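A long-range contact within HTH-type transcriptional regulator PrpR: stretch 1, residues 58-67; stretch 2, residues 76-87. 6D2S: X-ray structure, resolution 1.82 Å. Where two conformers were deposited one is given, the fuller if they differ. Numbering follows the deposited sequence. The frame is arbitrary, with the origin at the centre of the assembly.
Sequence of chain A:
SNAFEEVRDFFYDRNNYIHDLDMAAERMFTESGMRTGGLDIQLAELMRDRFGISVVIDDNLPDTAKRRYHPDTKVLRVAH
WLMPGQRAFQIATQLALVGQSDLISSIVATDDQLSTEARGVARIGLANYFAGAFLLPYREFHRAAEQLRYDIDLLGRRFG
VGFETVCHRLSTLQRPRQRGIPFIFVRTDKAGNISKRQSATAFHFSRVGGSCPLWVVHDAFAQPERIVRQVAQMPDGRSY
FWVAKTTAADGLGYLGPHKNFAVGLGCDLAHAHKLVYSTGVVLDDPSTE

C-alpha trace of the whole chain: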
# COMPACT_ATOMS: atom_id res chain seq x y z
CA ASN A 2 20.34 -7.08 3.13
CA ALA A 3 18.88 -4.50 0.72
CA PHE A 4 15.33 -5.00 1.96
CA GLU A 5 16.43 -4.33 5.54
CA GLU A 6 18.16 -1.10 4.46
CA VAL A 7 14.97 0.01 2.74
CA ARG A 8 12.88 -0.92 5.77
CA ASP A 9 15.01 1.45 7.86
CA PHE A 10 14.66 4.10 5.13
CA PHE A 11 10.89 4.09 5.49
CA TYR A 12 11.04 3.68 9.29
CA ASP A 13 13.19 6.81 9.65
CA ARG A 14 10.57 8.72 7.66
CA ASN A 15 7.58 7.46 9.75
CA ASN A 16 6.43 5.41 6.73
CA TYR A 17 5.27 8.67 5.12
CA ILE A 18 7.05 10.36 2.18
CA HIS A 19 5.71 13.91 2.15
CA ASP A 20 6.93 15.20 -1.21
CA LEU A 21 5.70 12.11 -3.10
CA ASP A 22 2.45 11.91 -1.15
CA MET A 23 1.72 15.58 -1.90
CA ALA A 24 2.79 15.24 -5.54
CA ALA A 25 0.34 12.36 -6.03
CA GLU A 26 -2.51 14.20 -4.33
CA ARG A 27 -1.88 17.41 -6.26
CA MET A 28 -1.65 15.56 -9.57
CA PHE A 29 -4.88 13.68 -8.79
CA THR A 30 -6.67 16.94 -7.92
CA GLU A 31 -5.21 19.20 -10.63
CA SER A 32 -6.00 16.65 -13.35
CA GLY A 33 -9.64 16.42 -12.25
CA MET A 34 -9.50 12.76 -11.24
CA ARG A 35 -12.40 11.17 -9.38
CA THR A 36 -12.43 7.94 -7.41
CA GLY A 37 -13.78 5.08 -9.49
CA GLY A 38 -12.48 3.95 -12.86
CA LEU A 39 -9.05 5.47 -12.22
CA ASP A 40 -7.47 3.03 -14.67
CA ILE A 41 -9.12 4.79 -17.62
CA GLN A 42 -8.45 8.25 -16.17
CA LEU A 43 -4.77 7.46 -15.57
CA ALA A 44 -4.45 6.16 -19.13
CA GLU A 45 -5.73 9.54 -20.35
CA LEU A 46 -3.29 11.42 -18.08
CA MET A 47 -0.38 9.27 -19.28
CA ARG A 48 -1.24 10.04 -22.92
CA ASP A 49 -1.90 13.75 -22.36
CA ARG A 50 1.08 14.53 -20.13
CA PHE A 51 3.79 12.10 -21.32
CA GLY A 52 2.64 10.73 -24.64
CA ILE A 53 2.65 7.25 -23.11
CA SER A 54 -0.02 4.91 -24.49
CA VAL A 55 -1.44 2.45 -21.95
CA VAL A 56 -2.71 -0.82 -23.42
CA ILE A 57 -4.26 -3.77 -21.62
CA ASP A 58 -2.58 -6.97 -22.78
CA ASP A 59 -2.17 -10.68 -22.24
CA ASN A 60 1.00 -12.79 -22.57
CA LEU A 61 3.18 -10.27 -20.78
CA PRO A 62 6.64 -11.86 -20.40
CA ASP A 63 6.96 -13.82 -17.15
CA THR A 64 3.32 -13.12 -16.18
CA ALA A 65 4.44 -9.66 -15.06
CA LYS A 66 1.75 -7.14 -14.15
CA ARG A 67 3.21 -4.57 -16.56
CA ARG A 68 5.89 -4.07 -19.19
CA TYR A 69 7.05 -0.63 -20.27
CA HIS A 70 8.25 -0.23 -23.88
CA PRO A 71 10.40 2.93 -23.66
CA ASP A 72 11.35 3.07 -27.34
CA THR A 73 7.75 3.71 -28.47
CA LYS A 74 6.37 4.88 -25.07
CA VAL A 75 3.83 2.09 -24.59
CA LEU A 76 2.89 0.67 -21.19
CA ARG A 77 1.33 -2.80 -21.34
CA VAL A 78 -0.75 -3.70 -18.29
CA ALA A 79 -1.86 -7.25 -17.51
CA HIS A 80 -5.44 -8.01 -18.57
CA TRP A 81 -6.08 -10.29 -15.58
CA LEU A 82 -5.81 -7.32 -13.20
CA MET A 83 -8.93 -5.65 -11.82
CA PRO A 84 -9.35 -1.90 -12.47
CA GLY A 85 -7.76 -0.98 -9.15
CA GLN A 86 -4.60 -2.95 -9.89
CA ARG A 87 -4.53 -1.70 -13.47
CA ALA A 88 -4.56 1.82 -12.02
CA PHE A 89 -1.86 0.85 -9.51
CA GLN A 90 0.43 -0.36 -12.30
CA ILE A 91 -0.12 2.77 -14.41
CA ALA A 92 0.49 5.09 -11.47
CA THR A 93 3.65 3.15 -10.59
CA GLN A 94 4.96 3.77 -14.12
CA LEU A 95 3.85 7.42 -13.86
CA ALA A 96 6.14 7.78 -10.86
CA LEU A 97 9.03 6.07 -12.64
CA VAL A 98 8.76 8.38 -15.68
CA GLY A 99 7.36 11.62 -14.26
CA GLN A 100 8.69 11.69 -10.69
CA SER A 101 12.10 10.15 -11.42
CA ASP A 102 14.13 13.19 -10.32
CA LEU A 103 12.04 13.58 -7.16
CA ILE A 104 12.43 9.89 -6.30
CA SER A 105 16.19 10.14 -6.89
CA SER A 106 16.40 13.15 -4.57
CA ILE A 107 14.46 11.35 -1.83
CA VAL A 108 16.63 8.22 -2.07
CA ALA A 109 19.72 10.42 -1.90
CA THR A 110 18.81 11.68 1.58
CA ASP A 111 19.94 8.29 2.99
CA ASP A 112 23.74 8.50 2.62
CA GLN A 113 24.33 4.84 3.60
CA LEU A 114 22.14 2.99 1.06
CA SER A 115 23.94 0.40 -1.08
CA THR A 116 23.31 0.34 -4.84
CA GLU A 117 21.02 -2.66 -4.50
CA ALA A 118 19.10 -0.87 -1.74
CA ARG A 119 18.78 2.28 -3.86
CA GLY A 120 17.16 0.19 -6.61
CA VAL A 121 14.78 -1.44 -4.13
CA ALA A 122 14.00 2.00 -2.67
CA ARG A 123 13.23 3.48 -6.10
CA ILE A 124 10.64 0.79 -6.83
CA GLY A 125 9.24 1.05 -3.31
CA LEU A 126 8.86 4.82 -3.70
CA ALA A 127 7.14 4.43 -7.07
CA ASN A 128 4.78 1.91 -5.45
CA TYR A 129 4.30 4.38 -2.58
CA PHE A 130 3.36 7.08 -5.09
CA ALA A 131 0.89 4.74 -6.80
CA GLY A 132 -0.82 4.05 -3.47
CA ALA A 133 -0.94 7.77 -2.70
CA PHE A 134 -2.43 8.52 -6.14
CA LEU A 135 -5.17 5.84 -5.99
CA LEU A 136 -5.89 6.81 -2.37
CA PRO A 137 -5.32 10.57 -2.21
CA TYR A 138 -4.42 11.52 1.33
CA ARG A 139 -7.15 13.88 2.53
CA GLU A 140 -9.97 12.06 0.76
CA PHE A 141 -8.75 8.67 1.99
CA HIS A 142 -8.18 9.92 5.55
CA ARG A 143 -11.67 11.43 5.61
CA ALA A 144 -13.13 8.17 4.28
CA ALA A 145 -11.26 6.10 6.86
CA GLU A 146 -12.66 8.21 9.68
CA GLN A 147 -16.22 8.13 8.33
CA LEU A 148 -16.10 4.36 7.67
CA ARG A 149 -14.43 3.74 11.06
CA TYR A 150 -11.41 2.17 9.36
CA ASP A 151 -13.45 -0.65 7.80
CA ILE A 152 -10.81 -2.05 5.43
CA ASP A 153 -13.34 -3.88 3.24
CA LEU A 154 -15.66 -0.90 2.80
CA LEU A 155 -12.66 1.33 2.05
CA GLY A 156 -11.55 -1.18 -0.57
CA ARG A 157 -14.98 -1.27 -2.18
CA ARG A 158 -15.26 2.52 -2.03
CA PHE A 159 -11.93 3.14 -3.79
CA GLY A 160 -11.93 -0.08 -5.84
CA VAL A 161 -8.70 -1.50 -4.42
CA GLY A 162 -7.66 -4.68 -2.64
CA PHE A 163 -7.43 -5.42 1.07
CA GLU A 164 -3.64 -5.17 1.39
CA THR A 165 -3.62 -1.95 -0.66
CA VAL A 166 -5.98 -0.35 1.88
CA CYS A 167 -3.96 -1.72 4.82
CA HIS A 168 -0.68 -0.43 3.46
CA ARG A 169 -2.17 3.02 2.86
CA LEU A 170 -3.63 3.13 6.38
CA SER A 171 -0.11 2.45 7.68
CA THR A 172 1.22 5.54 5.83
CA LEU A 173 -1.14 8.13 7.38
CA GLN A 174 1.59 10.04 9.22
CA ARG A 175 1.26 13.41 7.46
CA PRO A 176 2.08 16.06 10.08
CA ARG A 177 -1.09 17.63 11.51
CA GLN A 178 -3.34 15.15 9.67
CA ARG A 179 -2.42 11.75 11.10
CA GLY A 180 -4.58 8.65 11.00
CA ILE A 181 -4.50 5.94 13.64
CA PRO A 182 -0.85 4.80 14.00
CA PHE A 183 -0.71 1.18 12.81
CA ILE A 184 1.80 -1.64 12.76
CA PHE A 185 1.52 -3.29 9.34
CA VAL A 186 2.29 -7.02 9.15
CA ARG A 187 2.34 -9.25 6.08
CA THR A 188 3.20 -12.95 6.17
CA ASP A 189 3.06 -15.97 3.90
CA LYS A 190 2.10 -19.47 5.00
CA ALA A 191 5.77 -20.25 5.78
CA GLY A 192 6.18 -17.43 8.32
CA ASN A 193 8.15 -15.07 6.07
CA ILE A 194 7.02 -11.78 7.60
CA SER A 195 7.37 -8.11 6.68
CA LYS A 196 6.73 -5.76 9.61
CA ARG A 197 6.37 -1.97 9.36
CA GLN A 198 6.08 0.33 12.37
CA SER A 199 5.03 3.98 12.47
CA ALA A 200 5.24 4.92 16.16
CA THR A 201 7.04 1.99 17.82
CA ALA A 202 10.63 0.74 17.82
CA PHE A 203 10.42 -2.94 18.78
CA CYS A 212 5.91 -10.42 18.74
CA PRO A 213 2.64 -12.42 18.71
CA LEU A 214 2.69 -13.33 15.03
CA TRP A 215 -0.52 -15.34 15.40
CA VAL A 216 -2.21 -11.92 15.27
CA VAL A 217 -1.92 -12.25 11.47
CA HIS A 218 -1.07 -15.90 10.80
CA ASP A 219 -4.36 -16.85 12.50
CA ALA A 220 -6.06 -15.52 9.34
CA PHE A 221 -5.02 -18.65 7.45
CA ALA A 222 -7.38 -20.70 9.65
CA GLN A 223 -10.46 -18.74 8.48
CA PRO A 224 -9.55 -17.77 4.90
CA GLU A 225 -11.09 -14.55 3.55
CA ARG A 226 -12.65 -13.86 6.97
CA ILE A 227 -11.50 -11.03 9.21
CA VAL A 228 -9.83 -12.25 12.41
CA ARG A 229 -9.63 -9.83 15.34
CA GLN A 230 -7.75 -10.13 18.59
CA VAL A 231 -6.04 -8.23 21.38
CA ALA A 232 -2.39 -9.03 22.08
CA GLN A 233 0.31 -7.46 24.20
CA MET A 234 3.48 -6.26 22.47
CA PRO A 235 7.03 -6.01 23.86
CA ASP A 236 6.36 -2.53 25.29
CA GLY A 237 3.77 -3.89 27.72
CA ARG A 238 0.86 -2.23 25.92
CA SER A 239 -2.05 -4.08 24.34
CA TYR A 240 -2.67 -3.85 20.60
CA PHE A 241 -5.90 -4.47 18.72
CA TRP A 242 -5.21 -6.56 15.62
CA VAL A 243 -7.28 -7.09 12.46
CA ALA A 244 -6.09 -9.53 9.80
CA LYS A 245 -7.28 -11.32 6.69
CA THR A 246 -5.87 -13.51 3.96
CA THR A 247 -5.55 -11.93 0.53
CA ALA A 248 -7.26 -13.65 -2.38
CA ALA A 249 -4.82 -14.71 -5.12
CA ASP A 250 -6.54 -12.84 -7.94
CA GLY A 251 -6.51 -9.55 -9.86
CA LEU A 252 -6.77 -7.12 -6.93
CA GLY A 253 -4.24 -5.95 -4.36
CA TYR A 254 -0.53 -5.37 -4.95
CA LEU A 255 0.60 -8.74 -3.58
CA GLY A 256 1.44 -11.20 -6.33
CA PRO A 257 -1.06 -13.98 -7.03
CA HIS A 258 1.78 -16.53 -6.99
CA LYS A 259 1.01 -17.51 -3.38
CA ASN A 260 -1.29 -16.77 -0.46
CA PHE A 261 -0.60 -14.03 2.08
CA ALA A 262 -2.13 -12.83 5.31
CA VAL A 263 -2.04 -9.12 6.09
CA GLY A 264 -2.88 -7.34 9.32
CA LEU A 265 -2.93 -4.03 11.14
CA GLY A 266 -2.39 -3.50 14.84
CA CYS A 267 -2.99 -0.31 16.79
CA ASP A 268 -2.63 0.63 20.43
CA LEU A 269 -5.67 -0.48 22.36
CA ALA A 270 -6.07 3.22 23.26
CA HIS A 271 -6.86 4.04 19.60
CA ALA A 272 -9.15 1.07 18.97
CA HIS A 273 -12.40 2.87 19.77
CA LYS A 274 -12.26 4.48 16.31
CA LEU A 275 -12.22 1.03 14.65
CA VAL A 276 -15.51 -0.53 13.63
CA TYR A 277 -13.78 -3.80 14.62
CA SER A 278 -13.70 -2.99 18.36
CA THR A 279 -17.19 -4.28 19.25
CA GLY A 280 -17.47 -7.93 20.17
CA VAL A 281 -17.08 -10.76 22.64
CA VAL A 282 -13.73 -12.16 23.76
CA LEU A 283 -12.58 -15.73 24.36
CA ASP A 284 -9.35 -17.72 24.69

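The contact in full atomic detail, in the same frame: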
# COMPACT_ATOMS: atom_id res chain seq x y z
N ASP A 58 -3.11 -5.91 -21.93
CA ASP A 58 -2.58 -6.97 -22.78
C ASP A 58 -2.47 -8.29 -22.02
O ASP A 58 -2.37 -8.32 -20.80
CB ASP A 58 -1.20 -6.58 -23.33
CG ASP A 58 -0.94 -7.13 -24.72
OD1 ASP A 58 -1.84 -7.78 -25.30
OD2 ASP A 58 0.18 -6.91 -25.23
N ASP A 59 -2.50 -9.37 -22.78
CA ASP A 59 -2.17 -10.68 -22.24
C ASP A 59 -0.77 -11.05 -22.71
O ASP A 59 -0.11 -10.29 -23.42
CB ASP A 59 -3.23 -11.71 -22.63
CG ASP A 59 -3.43 -11.82 -24.13
OD1 ASP A 59 -3.16 -10.84 -24.86
OD2 ASP A 59 -3.86 -12.90 -24.59
N ASN A 60 -0.32 -12.23 -22.27
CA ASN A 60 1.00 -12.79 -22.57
C ASN A 60 2.14 -11.80 -22.32
O ASN A 60 3.12 -11.75 -23.06
CB ASN A 60 1.06 -13.36 -23.99
CG ASN A 60 0.83 -12.31 -25.06
OD1 ASN A 60 1.54 -11.31 -25.12
ND2 ASN A 60 -0.14 -12.56 -25.93
N LEU A 61 2.03 -11.04 -21.24
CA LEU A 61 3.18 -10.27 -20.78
C LEU A 61 4.30 -11.22 -20.37
O LEU A 61 4.05 -12.21 -19.66
CB LEU A 61 2.80 -9.38 -19.61
CG LEU A 61 2.43 -7.95 -19.98
CD1 LEU A 61 1.14 -7.93 -20.77
CD2 LEU A 61 2.31 -7.11 -18.72
N PRO A 62 5.54 -10.95 -20.77
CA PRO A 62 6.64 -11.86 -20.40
C PRO A 62 6.65 -12.13 -18.90
O PRO A 62 6.50 -11.22 -18.09
CB PRO A 62 7.89 -11.10 -20.85
CG PRO A 62 7.45 -9.66 -21.02
CD PRO A 62 6.02 -9.73 -21.44
N ASP A 63 6.78 -13.41 -18.54
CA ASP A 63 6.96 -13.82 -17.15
C ASP A 63 5.75 -13.48 -16.29
O ASP A 63 5.88 -13.27 -15.08
CB ASP A 63 8.23 -13.20 -16.55
CG ASP A 63 9.50 -13.72 -17.20
OD1 ASP A 63 9.82 -14.92 -17.02
OD2 ASP A 63 10.18 -12.94 -17.90
N THR A 64 4.56 -13.44 -16.90
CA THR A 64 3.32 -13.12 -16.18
C THR A 64 3.48 -11.87 -15.31
O THR A 64 2.88 -11.75 -14.24
CB THR A 64 2.84 -14.31 -15.34
OG1 THR A 64 1.43 -14.18 -15.08
CG2 THR A 64 3.58 -14.40 -14.02
N ALA A 65 4.31 -10.93 -15.76
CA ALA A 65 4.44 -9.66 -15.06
C ALA A 65 3.09 -8.94 -15.05
O ALA A 65 2.18 -9.26 -15.82
CB ALA A 65 5.50 -8.80 -15.73
N LYS A 66 2.95 -7.96 -14.14
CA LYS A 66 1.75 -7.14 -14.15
C LYS A 66 1.84 -5.97 -15.12
O LYS A 66 0.81 -5.38 -15.47
CB LYS A 66 1.43 -6.60 -12.74
CG LYS A 66 1.07 -7.68 -11.73
CD LYS A 66 0.64 -7.07 -10.40
CE LYS A 66 0.23 -8.15 -9.39
NZ LYS A 66 -0.43 -7.55 -8.18
N ARG A 67 3.05 -5.63 -15.57
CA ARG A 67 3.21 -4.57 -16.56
C ARG A 67 4.54 -4.77 -17.28
O ARG A 67 5.43 -5.47 -16.80
CB ARG A 67 3.14 -3.18 -15.92
CG ARG A 67 4.41 -2.81 -15.14
CD ARG A 67 4.33 -1.42 -14.50
NE ARG A 67 5.59 -1.13 -13.83
CZ ARG A 67 5.87 -1.47 -12.57
NH1 ARG A 67 4.97 -2.11 -11.82
NH2 ARG A 67 7.06 -1.17 -12.07
N LEU A 76 2.92 1.43 -22.44
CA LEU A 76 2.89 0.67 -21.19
C LEU A 76 1.83 -0.41 -21.34
O LEU A 76 0.64 -0.10 -21.46
CB LEU A 76 2.57 1.56 -19.99
CG LEU A 76 2.42 0.77 -18.68
CD1 LEU A 76 3.75 0.14 -18.27
CD2 LEU A 76 1.89 1.67 -17.56
N ARG A 77 2.26 -1.67 -21.35
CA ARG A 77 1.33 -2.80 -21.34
C ARG A 77 1.01 -3.19 -19.90
O ARG A 77 1.91 -3.28 -19.06
CB ARG A 77 1.93 -3.98 -22.11
CG ARG A 77 1.96 -3.72 -23.60
CD ARG A 77 2.93 -4.65 -24.29
NE ARG A 77 2.55 -6.05 -24.15
CZ ARG A 77 3.42 -7.05 -24.03
NH1 ARG A 77 4.72 -6.80 -24.00
NH2 ARG A 77 2.98 -8.30 -23.92
N VAL A 78 -0.26 -3.41 -19.63
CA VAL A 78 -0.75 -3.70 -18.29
C VAL A 78 -1.55 -4.99 -18.38
O VAL A 78 -2.35 -5.17 -19.31
CB VAL A 78 -1.62 -2.55 -17.73
CG1 VAL A 78 -2.20 -2.92 -16.37
CG2 VAL A 78 -0.79 -1.27 -17.64
N ALA A 79 -1.31 -5.90 -17.43
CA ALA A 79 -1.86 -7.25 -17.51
C ALA A 79 -3.39 -7.24 -17.49
O ALA A 79 -4.01 -6.62 -16.62
CB ALA A 79 -1.34 -8.10 -16.35
N HIS A 80 -3.99 -7.97 -18.43
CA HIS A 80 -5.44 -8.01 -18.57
C HIS A 80 -6.12 -8.69 -17.39
O HIS A 80 -7.30 -8.42 -17.11
CB HIS A 80 -5.81 -8.73 -19.87
CG HIS A 80 -5.70 -10.22 -19.77
ND1 HIS A 80 -4.50 -10.87 -19.55
CD2 HIS A 80 -6.64 -11.19 -19.81
CE1 HIS A 80 -4.71 -12.17 -19.48
NE2 HIS A 80 -6.00 -12.40 -19.64
N TRP A 81 -5.44 -9.60 -16.69
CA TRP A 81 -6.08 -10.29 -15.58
C TRP A 81 -6.18 -9.44 -14.32
O TRP A 81 -6.74 -9.90 -13.32
CB TRP A 81 -5.36 -11.61 -15.28
CG TRP A 81 -3.88 -11.50 -15.07
CD1 TRP A 81 -2.91 -11.60 -16.02
CD2 TRP A 81 -3.20 -11.27 -13.83
NE1 TRP A 81 -1.66 -11.45 -15.45
CE2 TRP A 81 -1.82 -11.25 -14.10
CE3 TRP A 81 -3.63 -11.09 -12.51
CZ2 TRP A 81 -0.86 -11.05 -13.10
CZ3 TRP A 81 -2.68 -10.90 -11.52
CH2 TRP A 81 -1.31 -10.88 -11.82
N LEU A 82 -5.67 -8.21 -14.34
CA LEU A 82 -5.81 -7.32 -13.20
C LEU A 82 -7.17 -6.64 -13.18
O LEU A 82 -7.71 -6.29 -14.24
CB LEU A 82 -4.72 -6.25 -13.22
CG LEU A 82 -3.27 -6.73 -13.16
CD1 LEU A 82 -2.33 -5.54 -13.37
CD2 LEU A 82 -2.96 -7.44 -11.83
N MET A 83 -7.72 -6.45 -11.98
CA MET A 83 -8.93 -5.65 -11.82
C MET A 83 -8.60 -4.17 -12.00
O MET A 83 -7.43 -3.78 -11.96
CB MET A 83 -9.55 -5.89 -10.45
CG MET A 83 -10.11 -7.28 -10.25
SD MET A 83 -11.44 -7.63 -11.40
CE MET A 83 -12.64 -6.38 -10.94
N PRO A 84 -9.62 -3.33 -12.22
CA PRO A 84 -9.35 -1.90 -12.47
C PRO A 84 -8.45 -1.25 -11.44
O PRO A 84 -7.59 -0.43 -11.80
CB PRO A 84 -10.76 -1.29 -12.47
CG PRO A 84 -11.63 -2.41 -12.98
CD PRO A 84 -11.05 -3.66 -12.36
N GLY A 85 -8.60 -1.60 -10.16
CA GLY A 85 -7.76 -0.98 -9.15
C GLY A 85 -6.29 -1.32 -9.33
O GLY A 85 -5.42 -0.45 -9.18
N GLN A 86 -5.99 -2.58 -9.66
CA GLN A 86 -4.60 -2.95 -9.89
C GLN A 86 -4.08 -2.44 -11.22
O GLN A 86 -2.90 -2.11 -11.34
CB GLN A 86 -4.42 -4.47 -9.80
CG GLN A 86 -3.80 -4.92 -8.48
CD GLN A 86 -2.50 -4.18 -8.14
OE1 GLN A 86 -1.45 -4.41 -8.75
NE2 GLN A 86 -2.58 -3.28 -7.16
N ARG A 87 -4.93 -2.39 -12.25
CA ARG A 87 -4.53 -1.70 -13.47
C ARG A 87 -4.10 -0.27 -13.16
O ARG A 87 -3.03 0.19 -13.59
CB ARG A 87 -5.67 -1.70 -14.49
CG ARG A 87 -6.02 -3.09 -15.00
CD ARG A 87 -7.17 -3.07 -16.00
NE ARG A 87 -7.53 -4.42 -16.43
CZ ARG A 87 -8.32 -4.70 -17.46
NH1 ARG A 87 -8.83 -3.71 -18.19
NH2 ARG A 87 -8.58 -5.96 -17.79
O HOH W 1 0.84 -11.38 -16.91

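The strand of the second stretch, residues 76 to 79, is bordered by both ends of the first stretch. Asp 58 pairs with Ala 79 in a parallel bridge. Asp 58 N donates to Val 78 O at 2.8 Å, and His 80 N donates to Asp 58 O at 2.9 Å. The two bonds straddle Ala 79, as a parallel bridge requires. Arg 67 pairs with Val 78 in the antiparallel sense, as a non-hydrogen-bonded pair with CA atoms 4.4 Å apart. Next to that pair, Ala 79 N donates to Lys 66 O at 2.9 Å. Arg 67 CA lies 3.1 Å from Arg 77 O, a CA-H...O contact. Between the two bridges the first stretch loops away, and Asp 63 makes no contact. After the strand, a type I turn from Ala 79 to Leu 82 leads towards the helix that begins at Pro 84.

Arg 77 points toward the first stretch and has the largest covered area. Its NE forms a salt bridge with Asp 58 OD2 at 2.7 Å. The carboxylate lies at the edge of the guanidinium, where the N-H can reach it. Leu 61 covers one face of the same group. Its CD1 is 3.7 Å from Arg 77 NH2.

Asp 59 CB sits over the His 80 ring, 3.8 Å from its centroid, in a CH-pi contact. This contact uses the methylene, while the carboxylate leads away.

Water 1 links the loop to Trp 81. It accepts from Trp 81 NE1 at 2.9 Å and donates to Ala 65 O at 2.7 Å.

The extended Lys 66 chain passes Leu 82, with Lys 66 CD 3.9 Å from Leu 82 CD2. It ends in a weak hydrogen bond from Lys 66 NZ to Gln 86 OE1 at 3.4 Å.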